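Local coordinates for protein PA1221 (Pseudomonas aeruginosa, PDB 4DG8) that belongs to the ANL superfamily of AMP-binding enzymes, carries a predicted phosphopantetheine attachment region in its C-terminal part and holds adenosine monophosphate in this structure, at residues E44-R49 with G230-D236; I189-L194 with W223-N228. The contacts are given in a common frame with arbitrary orientation. Residues are numbered along the deposited sequence.

Both contacts are largely buried and lie within the AMP-binding family region, with centres about 16 Å apart. Contact 1 pairs two strands, 44-48 and 231-234, through main-chain hydrogen bonds, with charged side chains (Glu-44 with Arg-47, Asp-236) around it. Contact 2 packs the ends of helices 186-193 and 217-226 through apolar side chains, with one hydrogen bond from the Asn-228 side chain, and sits somewhat nearer the chain centre. Helix 217-226 is followed, after a short turn, by strand 231-234, so the contacts adjoin: Gly-230 N lies 2.8 Å from Ala-225 O, a probable hydrogen bond, and Leu-226 packs by its CG at 3.7 Å on Cys-232 SG and by its CD2 at 3.5 Å on Ala-45 O.

Contact 1 (E44-R49 with G230-D236); sequences EAIRDR and GCCVLND
Asp-236 (chi1 p) takes the backbone N-H of Arg-49 (N to OD2 2.7 Å); its OD1 forms a salt bridge with Arg-252. Arg-47 NE forms a salt bridge with Glu-44 OE2 (2.6 Å), an atom less surely placed. The main-chain ladder runs Cys-232 N to Ala-45 O 2.8 Å, Arg-47 N to Cys-232 O 2.8 Å and Leu-234 N to Arg-47 O 3.0 Å. Strands 44-48 and 231-234 run parallel, 8° apart with axes at 4.3 Å, pairing Ile-46 with Cys-232 and Arg-47 with Val-233 inside a four-stranded mixed sheet. Ala-45 and Ile-46 both face Val-53, a classic beta bulge. Ile-46 (m,t) and Cys-232 (m) point to the face covered by helices 55-72 and 217-226, where Ile-46 CG2 meets Leu-234 CD1 at 3.8 Å. Arg-47 and Val-233 point to the opposite face. Backbone bonds therefore fix the register; apolar burial under the helices gives way to a charged pair on the Arg-47 side and, C-terminally, a carboxylate serving a backbone N-H and an arginine.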
ATOM      1  N   GLU A  44      10.666  14.280 -18.283  1.00 26.01           N
ATOM      2  CA  GLU A  44       9.692  13.210 -18.481  1.00 32.59           C
ATOM      3  C   GLU A  44       8.985  12.806 -17.163  1.00 24.87           C
ATOM      4  O   GLU A  44       9.615  12.356 -16.203  1.00 34.61           O
ATOM      5  CB  GLU A  44      10.438  12.020 -19.080  1.00 30.94           C
ATOM      6  CG  GLU A  44       9.583  10.908 -19.568  1.00 39.92           C
ATOM      7  CD  GLU A  44      10.416   9.824 -20.210  1.00 41.38           C
ATOM      8  OE1 GLU A  44      11.548   9.607 -19.742  1.00 37.98           O
ATOM      9  OE2 GLU A  44       9.948   9.204 -21.186  1.00 48.66           O
ATOM     10  N   ALA A  45       7.681  13.038 -17.106  1.00 28.05           N
ATOM     11  CA  ALA A  45       6.868  12.718 -15.930  1.00 25.26           C
ATOM     12  C   ALA A  45       6.321  11.290 -15.924  1.00 29.76           C
ATOM     13  O   ALA A  45       6.129  10.689 -14.873  1.00 29.68           O
ATOM     14  CB  ALA A  45       5.741  13.724 -15.786  1.00 22.96           C
ATOM     15  N   ILE A  46       5.999  10.792 -17.113  1.00 33.94           N
ATOM     16  CA  ILE A  46       5.397   9.474 -17.275  1.00 28.82           C
ATOM     17  C   ILE A  46       6.001   8.807 -18.502  1.00 22.91           C
ATOM     18  O   ILE A  46       6.034   9.399 -19.571  1.00 26.81           O
ATOM     19  CB  ILE A  46       3.873   9.575 -17.536  1.00 22.48           C
ATOM     20  CG1 ILE A  46       3.130  10.272 -16.394  1.00 25.31           C
ATOM     21  CG2 ILE A  46       3.276   8.205 -17.769  1.00 24.38           C
ATOM     22  CD1 ILE A  46       1.639  10.477 -16.709  1.00 28.15           C
ATOM     23  N   ARG A  47       6.436   7.563 -18.358  1.00 24.44           N
ATOM     24  CA  ARG A  47       6.854   6.783 -19.510  1.00 22.04           C
ATOM     25  C   ARG A  47       5.992   5.539 -19.630  1.00 25.68           C
ATOM     26  O   ARG A  47       5.939   4.717 -18.710  1.00 27.77           O
ATOM     27  CB  ARG A  47       8.329   6.370 -19.397  1.00 23.35           C
ATOM     28  CG  ARG A  47       8.737   5.293 -20.430  1.00 26.60           C
ATOM     29  CD  ARG A  47       8.955   5.882 -21.809  1.00 36.56           C
ATOM     30  NE  ARG A  47      10.174   6.674 -21.805  1.00 43.06           N
ATOM     31  CZ  ARG A  47      11.349   6.253 -22.258  1.00 43.38           C
ATOM     32  NH1 ARG A  47      11.464   5.050 -22.814  1.00 37.83           N
ATOM     33  NH2 ARG A  47      12.404   7.052 -22.174  1.00 40.34           N
ATOM     34  N   ASP A  48       5.322   5.390 -20.765  1.00 30.12           N
ATOM     35  CA  ASP A  48       4.456   4.233 -20.973  1.00 28.01           C
ATOM     36  C   ASP A  48       4.682   3.611 -22.355  1.00 31.73           C
ATOM     37  O   ASP A  48       5.587   4.041 -23.077  1.00 34.62           O
ATOM     38  CB  ASP A  48       2.985   4.611 -20.714  1.00 22.47           C
ATOM     39  CG  ASP A  48       2.443   5.670 -21.679  1.00 26.36           C
ATOM     40  OD1 ASP A  48       3.024   5.878 -22.776  1.00 22.71           O
ATOM     41  OD2 ASP A  48       1.389   6.270 -21.346  1.00 20.71           O
ATOM     42  N   ARG A  49       3.899   2.597 -22.732  1.00 25.03           N
ATOM     43  CA  ARG A  49       4.127   1.945 -24.032  1.00 30.51           C
ATOM     44  C   ARG A  49       3.943   2.883 -25.244  1.00 29.25           C
ATOM     45  O   ARG A  49       4.449   2.598 -26.341  1.00 24.99           O
ATOM     46  CB  ARG A  49       3.277   0.681 -24.194  1.00 29.62           C
ATOM     47  CG  ARG A  49       1.769   0.925 -24.259  1.00 40.07           C
ATOM     48  CD  ARG A  49       1.016  -0.368 -24.037  1.00 45.84           C
ATOM     49  NE  ARG A  49      -0.312  -0.351 -24.640  1.00 63.87           N
ATOM     50  CZ  ARG A  49      -0.544  -0.557 -25.937  1.00 73.36           C
ATOM     51  NH1 ARG A  49       0.467  -0.781 -26.774  1.00 70.95           N
ATOM     52  NH2 ARG A  49      -1.786  -0.529 -26.404  1.00 77.60           N
ATOM     53  N   GLY A 230      11.056  13.322 -11.086  1.00 27.52           N
ATOM     54  CA  GLY A 230      11.397  12.035 -11.683  1.00 17.74           C
ATOM     55  C   GLY A 230      10.326  11.551 -12.642  1.00 21.59           C
ATOM     56  O   GLY A 230       9.447  12.319 -13.048  1.00 17.86           O
ATOM     57  N   CYS A 231      10.399  10.280 -13.022  1.00 24.70           N
ATOM     58  CA  CYS A 231       9.475   9.737 -14.015  1.00 23.21           C
ATOM     59  C   CYS A 231       8.734   8.510 -13.511  1.00 24.68           C
ATOM     60  O   CYS A 231       9.331   7.593 -12.949  1.00 23.83           O
ATOM     61  CB  CYS A 231      10.208   9.378 -15.316  1.00 25.02           C
ATOM     62  SG  CYS A 231       9.106   8.829 -16.653  1.00 25.62           S
ATOM     63  N   CYS A 232       7.427   8.490 -13.734  1.00 23.59           N
ATOM     64  CA  CYS A 232       6.670   7.298 -13.442  1.00 17.41           C
ATOM     65  C   CYS A 232       6.824   6.394 -14.651  1.00 19.09           C
ATOM     66  O   CYS A 232       6.296   6.679 -15.728  1.00 22.78           O
ATOM     67  CB  CYS A 232       5.189   7.659 -13.268  1.00 17.60           C
ATOM     68  SG  CYS A 232       4.875   8.547 -11.749  1.00 21.28           S
ATOM     69  N   VAL A 233       7.504   5.272 -14.451  1.00 20.13           N
ATOM     70  CA  VAL A 233       7.682   4.302 -15.512  1.00 19.20           C
ATOM     71  C   VAL A 233       6.640   3.228 -15.264  1.00 23.68           C
ATOM     72  O   VAL A 233       6.826   2.343 -14.421  1.00 30.50           O
ATOM     73  CB  VAL A 233       9.078   3.661 -15.409  1.00 18.91           C
ATOM     74  CG1 VAL A 233       9.313   2.710 -16.562  1.00 18.10           C
ATOM     75  CG2 VAL A 233      10.157   4.757 -15.392  1.00 17.83           C
ATOM     76  N   LEU A 234       5.578   3.262 -16.061  1.00 23.31           N
ATOM     77  CA  LEU A 234       4.386   2.480 -15.757  1.00 26.25           C
ATOM     78  C   LEU A 234       4.594   1.080 -16.259  1.00 25.33           C
ATOM     79  O   LEU A 234       5.043   0.895 -17.393  1.00 24.90           O
ATOM     80  CB  LEU A 234       3.158   3.069 -16.459  1.00 20.41           C
ATOM     81  CG  LEU A 234       2.826   4.549 -16.266  1.00 18.69           C
ATOM     82  CD1 LEU A 234       1.507   4.881 -16.992  1.00 18.81           C
ATOM     83  CD2 LEU A 234       2.741   4.909 -14.792  1.00 20.97           C
ATOM     84  N   ASN A 235       4.216   0.081 -15.471  1.00 23.49           N
ATOM     85  CA  ASN A 235       4.253  -1.246 -16.024  1.00 25.62           C
ATOM     86  C   ASN A 235       2.909  -1.493 -16.677  1.00 32.26           C
ATOM     87  O   ASN A 235       1.944  -1.903 -16.027  1.00 29.41           O
ATOM     88  CB  ASN A 235       4.455  -2.296 -14.921  1.00 21.94           C
ATOM     89  CG  ASN A 235       4.249  -3.729 -15.440  1.00 25.42           C
ATOM     90  OD1 ASN A 235       4.354  -3.978 -16.637  1.00 31.01           O
ATOM     91  ND2 ASN A 235       3.946  -4.662 -14.541  1.00 26.99           N
ATOM     92  N   ASP A 236       2.892  -1.274 -17.990  1.00 27.44           N
ATOM     93  CA  ASP A 236       1.805  -1.661 -18.891  1.00 28.03           C
ATOM     94  C   ASP A 236       2.169  -2.892 -19.718  1.00 28.12           C
ATOM     95  O   ASP A 236       1.565  -3.147 -20.760  1.00 32.24           O
ATOM     96  CB  ASP A 236       1.336  -0.491 -19.767  1.00 26.52           C
ATOM     97  CG  ASP A 236       2.487   0.244 -20.416  1.00 26.51           C
ATOM     98  OD1 ASP A 236       3.614  -0.316 -20.431  1.00 21.04           O
ATOM     99  OD2 ASP A 236       2.253   1.365 -20.913  1.00 25.86           O
TER

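Contact 2 (I189-L194 with W223-N228); sequences ITRLCL and WGALLN
Two helix ends lie side by side here, closest in backbone at Cys-193 and Gly-224, whose CA atoms are 5.0 Å apart. Residues 189-193 are helical and Leu-194 leaves helical angles (phi/psi -113/140); residues 223-226 are helical too. Cys-193, in rotamer m, points its CB at the other segment and brings SG to 3.5 Å from Gly-224 N and 3.7 Å from Trp-223 CB. One turn earlier Ile-189 (m,t) also points across, its CG2 3.7 Å from Trp-223 CB. Trp-223 has chi1 m and chi2 109°, which carries the indole past Ile-189, where NE1 hydrogen-bonds to the hydroxyl of Tyr-104. Leu-227 (m,t) extends CD1 into the space between these side chains, 4.0 Å from Ile-189 CG2, 4.0 Å from Thr-190 CG2 and 4.3 Å from Cys-193 CB. The packing joins two parts of the AMP-binding fold: helix 186-193 follows strand 180-185 of a seven-stranded sheet, whereas helix 217-226 leads into strand 231-234 of the four-stranded sheet. Helix 29-39 lies alongside both, Val-29 touching Ile-189 and Trp-223. At the C-terminal ends one polar link joins the packing. Asn-228, with chi1 m and chi2 -73°, turns its amide back along the chain, so that ND2 donates to Gly-224 O at 2.9 Å and to Cys-193 O at 3.1 Å. Leu-194 (m,t) starts out sideways but reaches over with CD2, 4.0 Å from Leu-227 CB and 3.6 Å from Leu-227 O, the carbonyl that accepts a hydrogen bond from Arg-32.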
ATOM      1  N   ILE A 189       1.825  12.112   2.402  1.00 21.03           N
ATOM      2  CA  ILE A 189       2.487  11.876   1.121  1.00 20.30           C
ATOM      3  C   ILE A 189       3.759  12.693   0.916  1.00 26.51           C
ATOM      4  O   ILE A 189       4.795  12.131   0.508  1.00 21.05           O
ATOM      5  CB  ILE A 189       1.543  12.165  -0.069  1.00 22.13           C
ATOM      6  CG1 ILE A 189       0.318  11.250  -0.000  1.00 15.75           C
ATOM      7  CG2 ILE A 189       2.289  11.943  -1.372  1.00 16.42           C
ATOM      8  CD1 ILE A 189      -0.703  11.511  -1.101  1.00 16.70           C
ATOM      9  N   THR A 190       3.689  14.009   1.160  1.00 17.48           N
ATOM     10  CA  THR A 190       4.867  14.851   0.921  1.00 19.75           C
ATOM     11  C   THR A 190       5.959  14.566   1.964  1.00 20.27           C
ATOM     12  O   THR A 190       7.143  14.619   1.642  1.00 21.87           O
ATOM     13  CB  THR A 190       4.551  16.380   0.839  1.00 20.60           C
ATOM     14  OG1 THR A 190       3.976  16.821   2.070  1.00 23.08           O
ATOM     15  CG2 THR A 190       3.576  16.686  -0.320  1.00 18.26           C
ATOM     16  N   ARG A 191       5.570  14.219   3.193  1.00 19.33           N
ATOM     17  CA  ARG A 191       6.557  13.829   4.205  1.00 21.47           C
ATOM     18  C   ARG A 191       7.204  12.512   3.786  1.00 22.98           C
ATOM     19  O   ARG A 191       8.415  12.343   3.943  1.00 28.51           O
ATOM     20  CB  ARG A 191       5.974  13.757   5.629  1.00 22.32           C
ATOM     21  CG  ARG A 191       5.266  12.419   6.015  1.00 21.62           C
ATOM     22  CD  ARG A 191       6.321  11.371   6.399  1.00 15.12           C
ATOM     23  NE  ARG A 191       5.849  10.300   7.283  1.00 20.68           N
ATOM     24  CZ  ARG A 191       5.121   9.256   6.883  1.00 24.68           C
ATOM     25  NH1 ARG A 191       4.721   9.148   5.616  1.00 18.91           N
ATOM     26  NH2 ARG A 191       4.763   8.326   7.757  1.00 23.03           N
ATOM     27  N   LEU A 192       6.408  11.599   3.230  1.00 22.64           N
ATOM     28  CA  LEU A 192       6.967  10.343   2.742  1.00 19.28           C
ATOM     29  C   LEU A 192       8.029  10.574   1.658  1.00 24.45           C
ATOM     30  O   LEU A 192       9.090   9.927   1.661  1.00 18.95           O
ATOM     31  CB  LEU A 192       5.855   9.419   2.179  1.00 17.23           C
ATOM     32  CG  LEU A 192       6.353   8.128   1.488  1.00 17.61           C
ATOM     33  CD1 LEU A 192       7.048   7.215   2.506  1.00 19.84           C
ATOM     34  CD2 LEU A 192       5.235   7.387   0.755  1.00 19.64           C
ATOM     35  N   CYS A 193       7.721  11.460   0.707  1.00 20.94           N
ATOM     36  CA  CYS A 193       8.536  11.547  -0.514  1.00 25.60           C
ATOM     37  C   CYS A 193       9.703  12.539  -0.545  1.00 27.77           C
ATOM     38  O   CYS A 193      10.567  12.437  -1.415  1.00 28.80           O
ATOM     39  CB  CYS A 193       7.632  11.796  -1.730  1.00 21.54           C
ATOM     40  SG  CYS A 193       6.316  10.567  -1.931  1.00 23.03           S
ATOM     41  N   LEU A 194       9.749  13.470   0.402  1.00 26.04           N
ATOM     42  CA  LEU A 194      10.716  14.565   0.343  1.00 27.40           C
ATOM     43  C   LEU A 194      11.768  14.501   1.460  1.00 31.49           C
ATOM     44  O   LEU A 194      11.447  14.203   2.613  1.00 32.43           O
ATOM     45  CB  LEU A 194      10.000  15.929   0.409  1.00 27.10           C
ATOM     46  CG  LEU A 194       8.910  16.330  -0.599  1.00 27.04           C
ATOM     47  CD1 LEU A 194       8.615  17.831  -0.437  1.00 28.63           C
ATOM     48  CD2 LEU A 194       9.297  16.018  -2.045  1.00 29.24           C
ATOM     49  N   TRP A 223       4.219   9.173  -6.297  1.00 26.75           N
ATOM     50  CA  TRP A 223       4.597  10.488  -5.806  1.00 17.16           C
ATOM     51  C   TRP A 223       6.095  10.611  -5.512  1.00 22.10           C
ATOM     52  O   TRP A 223       6.647  11.699  -5.561  1.00 20.40           O
ATOM     53  CB  TRP A 223       3.722  10.885  -4.613  1.00 15.48           C
ATOM     54  CG  TRP A 223       2.281  10.858  -5.018  1.00 21.56           C
ATOM     55  CD1 TRP A 223       1.330   9.958  -4.627  1.00 21.50           C
ATOM     56  CD2 TRP A 223       1.646  11.730  -5.962  1.00 17.97           C
ATOM     57  NE1 TRP A 223       0.131  10.232  -5.255  1.00 21.23           N
ATOM     58  CE2 TRP A 223       0.298  11.310  -6.083  1.00 24.94           C
ATOM     59  CE3 TRP A 223       2.085  12.825  -6.719  1.00 16.96           C
ATOM     60  CZ2 TRP A 223      -0.629  11.970  -6.913  1.00 22.59           C
ATOM     61  CZ3 TRP A 223       1.164  13.480  -7.552  1.00 16.69           C
ATOM     62  CH2 TRP A 223      -0.176  13.052  -7.630  1.00 22.19           C
ATOM     63  N   GLY A 224       6.759   9.499  -5.221  1.00 22.48           N
ATOM     64  CA  GLY A 224       8.204   9.553  -5.078  1.00 25.00           C
ATOM     65  C   GLY A 224       8.883  10.089  -6.342  1.00 21.87           C
ATOM     66  O   GLY A 224       9.849  10.848  -6.265  1.00 21.78           O
ATOM     67  N   ALA A 225       8.402   9.664  -7.506  1.00 23.00           N
ATOM     68  CA  ALA A 225       8.834  10.258  -8.772  1.00 23.52           C
ATOM     69  C   ALA A 225       8.351  11.681  -8.966  1.00 25.07           C
ATOM     70  O   ALA A 225       9.160  12.615  -9.103  1.00 26.12           O
ATOM     71  CB  ALA A 225       8.341   9.416  -9.948  1.00 18.95           C
ATOM     72  N   LEU A 226       7.028  11.858  -8.966  1.00 19.07           N
ATOM     73  CA  LEU A 226       6.480  13.129  -9.444  1.00 15.04           C
ATOM     74  C   LEU A 226       6.795  14.303  -8.515  1.00 24.58           C
ATOM     75  O   LEU A 226       6.850  15.450  -8.946  1.00 23.58           O
ATOM     76  CB  LEU A 226       4.964  13.032  -9.671  1.00 18.55           C
ATOM     77  CG  LEU A 226       4.491  12.091 -10.786  1.00 21.75           C
ATOM     78  CD1 LEU A 226       2.978  12.030 -10.786  1.00 16.40           C
ATOM     79  CD2 LEU A 226       5.003  12.581 -12.142  1.00 17.31           C
ATOM     80  N   LEU A 227       6.977  14.029  -7.231  1.00 25.44           N
ATOM     81  CA  LEU A 227       7.280  15.111  -6.305  1.00 21.94           C
ATOM     82  C   LEU A 227       8.782  15.432  -6.288  1.00 24.47           C
ATOM     83  O   LEU A 227       9.227  16.390  -5.649  1.00 25.07           O
ATOM     84  CB  LEU A 227       6.729  14.796  -4.901  1.00 22.09           C
ATOM     85  CG  LEU A 227       5.210  14.607  -4.884  1.00 26.66           C
ATOM     86  CD1 LEU A 227       4.722  14.418  -3.459  1.00 28.25           C
ATOM     87  CD2 LEU A 227       4.479  15.795  -5.566  1.00 18.06           C
ATOM     88  N   ASN A 228       9.568  14.582  -6.944  1.00 27.82           N
ATOM     89  CA  ASN A 228      10.991  14.851  -7.174  1.00 24.12           C
ATOM     90  C   ASN A 228      11.472  15.242  -8.579  1.00 29.60           C
ATOM     91  O   ASN A 228      12.679  15.311  -8.816  1.00 26.91           O
ATOM     92  CB  ASN A 228      11.859  13.783  -6.515  1.00 21.92           C
ATOM     93  CG  ASN A 228      11.685  13.786  -5.016  1.00 28.54           C
ATOM     94  OD1 ASN A 228      12.174  14.690  -4.329  1.00 25.47           O
ATOM     95  ND2 ASN A 228      10.923  12.819  -4.502  1.00 29.34           N
TER